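Local coordinates for protein chloride intracellular channel Clic (PDB 2YV7) that may insert into membranes and form chloride ion channels whose activity depends on pH, and may play a role in ethanol sensitivity, at residues A[124-128]-A[150-154]. Sequence-based numbering, arbitrary orientation.
Sequences LIENL and HLRKI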
ATOM      1  N   LEU A 124      -7.511   1.491  15.056  1.00 22.21           N
ATOM      2  CA  LEU A 124      -8.227   0.440  14.329  1.00 25.04           C
ATOM      3  C   LEU A 124      -7.300  -0.418  13.466  1.00 27.31           C
ATOM      4  O   LEU A 124      -7.433  -1.622  13.413  1.00 26.94           O
ATOM      5  CB  LEU A 124      -9.354   1.022  13.474  1.00 31.22           C
ATOM      6  CG  LEU A 124     -10.155   0.070  12.566  1.00 29.27           C
ATOM      7  CD1 LEU A 124     -11.098  -0.717  13.471  1.00 37.02           C
ATOM      8  CD2 LEU A 124     -10.947   0.922  11.565  1.00 31.43           C
ATOM      9  N   ILE A 125      -6.420   0.226  12.694  1.00 25.20           N
ATOM     10  CA  ILE A 125      -5.621  -0.540  11.742  1.00 24.40           C
ATOM     11  C   ILE A 125      -4.225  -0.939  12.245  1.00 24.32           C
ATOM     12  O   ILE A 125      -3.515  -1.688  11.596  1.00 25.18           O
ATOM     13  CB  ILE A 125      -5.529   0.190  10.405  1.00 22.99           C
ATOM     14  CG1 ILE A 125      -4.738   1.522  10.532  1.00 24.35           C
ATOM     15  CG2 ILE A 125      -6.966   0.486   9.863  1.00 25.95           C
ATOM     16  CD1 ILE A 125      -4.475   2.255   9.125  1.00 28.52           C
ATOM     17  N   GLU A 126      -3.823  -0.419  13.399  1.00 24.92           N
ATOM     18  CA  GLU A 126      -2.497  -0.701  13.930  1.00 25.37           C
ATOM     19  C   GLU A 126      -2.224  -2.200  14.065  1.00 27.57           C
ATOM     20  O   GLU A 126      -3.118  -2.968  14.490  1.00 25.39           O
ATOM     21  CB  GLU A 126      -2.332  -0.008  15.291  1.00 33.78           C
ATOM     22  CG  GLU A 126      -0.926  -0.035  15.811  1.00 39.55           C
ATOM     23  CD  GLU A 126      -0.791   0.825  17.056  1.00 41.75           C
ATOM     24  OE1 GLU A 126      -1.777   0.840  17.859  1.00 40.96           O
ATOM     25  OE2 GLU A 126       0.281   1.497  17.187  1.00 46.26           O
ATOM     26  N   ASN A 127      -1.002  -2.607  13.696  1.00 24.23           N
ATOM     27  CA  ASN A 127      -0.514  -3.985  13.893  1.00 26.00           C
ATOM     28  C   ASN A 127      -1.203  -5.031  13.005  1.00 28.03           C
ATOM     29  O   ASN A 127      -1.065  -6.231  13.205  1.00 27.30           O
ATOM     30  CB  ASN A 127      -0.688  -4.415  15.379  1.00 29.82           C
ATOM     31  CG  ASN A 127       0.283  -3.696  16.345  1.00 32.78           C
ATOM     32  OD1 ASN A 127      -0.087  -3.378  17.498  1.00 35.64           O
ATOM     33  ND2 ASN A 127       1.503  -3.449  15.898  1.00 30.49           N
ATOM     34  N   LEU A 128      -1.907  -4.591  11.978  1.00 25.49           N
ATOM     35  CA  LEU A 128      -2.563  -5.532  11.080  1.00 26.29           C
ATOM     36  C   LEU A 128      -1.546  -6.393  10.344  1.00 27.17           C
ATOM     37  O   LEU A 128      -1.634  -7.643  10.274  1.00 26.56           O
ATOM     38  CB  LEU A 128      -3.472  -4.765  10.099  1.00 23.94           C
ATOM     39  CG  LEU A 128      -4.135  -5.600   9.005  1.00 24.60           C
ATOM     40  CD1 LEU A 128      -5.087  -6.597   9.711  1.00 23.19           C
ATOM     41  CD2 LEU A 128      -4.903  -4.712   8.009  1.00 23.88           C
ATOM     42  N   HIS A 150      -9.352  -9.143  13.413  1.00 23.60           N
ATOM     43  CA  HIS A 150      -8.940  -7.723  13.126  1.00 20.22           C
ATOM     44  C   HIS A 150      -9.732  -7.220  11.914  1.00 21.18           C
ATOM     45  O   HIS A 150     -10.222  -6.106  11.925  1.00 26.53           O
ATOM     46  CB  HIS A 150      -7.474  -7.712  12.838  1.00 23.37           C
ATOM     47  CG  HIS A 150      -6.841  -6.365  12.978  1.00 26.78           C
ATOM     48  ND1 HIS A 150      -5.549  -6.221  13.419  1.00 27.05           N
ATOM     49  CD2 HIS A 150      -7.322  -5.111  12.785  1.00 26.11           C
ATOM     50  CE1 HIS A 150      -5.234  -4.937  13.429  1.00 26.68           C
ATOM     51  NE2 HIS A 150      -6.281  -4.241  13.036  1.00 27.34           N
ATOM     52  N   LEU A 151      -9.833  -8.051  10.856  1.00 23.25           N
ATOM     53  CA  LEU A 151     -10.563  -7.645   9.622  1.00 20.71           C
ATOM     54  C   LEU A 151     -12.039  -7.447   9.970  1.00 21.59           C
ATOM     55  O   LEU A 151     -12.728  -6.648   9.353  1.00 24.58           O
ATOM     56  CB  LEU A 151     -10.435  -8.689   8.529  1.00 24.64           C
ATOM     57  CG  LEU A 151      -9.017  -8.994   7.999  1.00 22.32           C
ATOM     58  CD1 LEU A 151      -8.924 -10.094   6.943  1.00 25.83           C
ATOM     59  CD2 LEU A 151      -8.455  -7.608   7.399  1.00 26.56           C
ATOM     60  N   ARG A 152     -12.550  -8.258  10.921  1.00 25.55           N
ATOM     61  CA  ARG A 152     -13.948  -8.047  11.382  1.00 25.88           C
ATOM     62  C   ARG A 152     -14.147  -6.704  11.984  1.00 22.15           C
ATOM     63  O   ARG A 152     -15.155  -6.054  11.748  1.00 26.06           O
ATOM     64  CB  ARG A 152     -14.365  -9.207  12.303  1.00 23.22           C
ATOM     65  CG  ARG A 152     -15.780  -9.137  12.956  1.00 24.57           C
ATOM     66  CD  ARG A 152     -16.877  -9.027  11.889  1.00 24.84           C
ATOM     67  NE  ARG A 152     -18.254  -8.914  12.460  1.00 25.29           N
ATOM     68  CZ  ARG A 152     -19.010  -9.977  12.737  1.00 28.55           C
ATOM     69  NH1 ARG A 152     -18.512 -11.178  12.523  1.00 27.19           N
ATOM     70  NH2 ARG A 152     -20.256  -9.832  13.213  1.00 27.34           N
ATOM     71  N   LYS A 153     -13.210  -6.279  12.810  1.00 24.48           N
ATOM     72  CA  LYS A 153     -13.239  -4.925  13.413  1.00 22.63           C
ATOM     73  C   LYS A 153     -13.247  -3.870  12.347  1.00 27.03           C
ATOM     74  O   LYS A 153     -14.060  -2.928  12.399  1.00 25.43           O
ATOM     75  CB  LYS A 153     -12.072  -4.693  14.384  1.00 26.29           C
ATOM     76  CG  LYS A 153     -11.845  -5.714  15.562  1.00 32.29           C
ATOM     77  CD  LYS A 153     -13.037  -6.115  16.331  1.00 36.38           C
ATOM     78  CE  LYS A 153     -12.656  -7.401  17.221  1.00 34.22           C
ATOM     79  NZ  LYS A 153     -11.236  -7.277  17.777  1.00 34.29           N
ATOM     80  N   ILE A 154     -12.373  -4.017  11.343  1.00 23.62           N
ATOM     81  CA  ILE A 154     -12.351  -3.043  10.225  1.00 22.55           C
ATOM     82  C   ILE A 154     -13.664  -3.077   9.467  1.00 22.94           C
ATOM     83  O   ILE A 154     -14.259  -2.089   9.191  1.00 25.25           O
ATOM     84  CB  ILE A 154     -11.111  -3.288   9.310  1.00 21.19           C
ATOM     85  CG1 ILE A 154      -9.848  -3.110  10.178  1.00 21.83           C
ATOM     86  CG2 ILE A 154     -11.146  -2.425   8.056  1.00 24.64           C
ATOM     87  CD1 ILE A 154      -8.455  -3.709   9.550  1.00 20.23           C
TER
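The imidazole of His150 is the bump of this contact: it juts from helix 141-161 into the concave bend where helix 119-125 ends and helix 128-136 begins. A type II beta turn from Ile125 to Leu128 makes that bend, and the ring enters it edge first. CG anti to the backbone N (chi1 -161°) carries the ring out toward the bend, bringing its NE2-CE1 edge to the turn. His150 NE2 donates to Leu124 O at 2.9 Å, in the carbonyl plane but bent at the hydrogen (142°) and tilted somewhat from the ring plane. Beside it, His150 CE1 comes edge-on to Glu126 O at 3.1 Å, so two backbone oxygens line the leading edge. Leu128 CD1 covers one ring face in a CH-pi contact, 3.8 Å from the His150 ring centroid and shifted toward the rim. The forked end of Leu128 fits the hollow bounded by His150, Leu151 and Ile154: CD1 also meets Leu151 CD2, while Leu128 CD2 packs against Ile154 CD1 at 4.0 Å. Leu124 lies against the ridge formed by Lys153 and Ile154: its CG meets Ile154 CG1 at 4.0 Å, while Leu124 CD1 rests 3.8 Å from Lys153 O. Leu178 of helix 173-193 touches both Leu128 and Ile154, which places the contact within the all-helical C-terminal domain of the GST fold. Replacing His150 by an alanine is likely to leave Leu124 O without this donor, and the bend and Leu128 CD1 without the ring that fills and backs them. The proton on NE2 serves a carbonyl at the end of helix 119-125 while a methyl covers one face, so bond and packing together fix how the ring is turned.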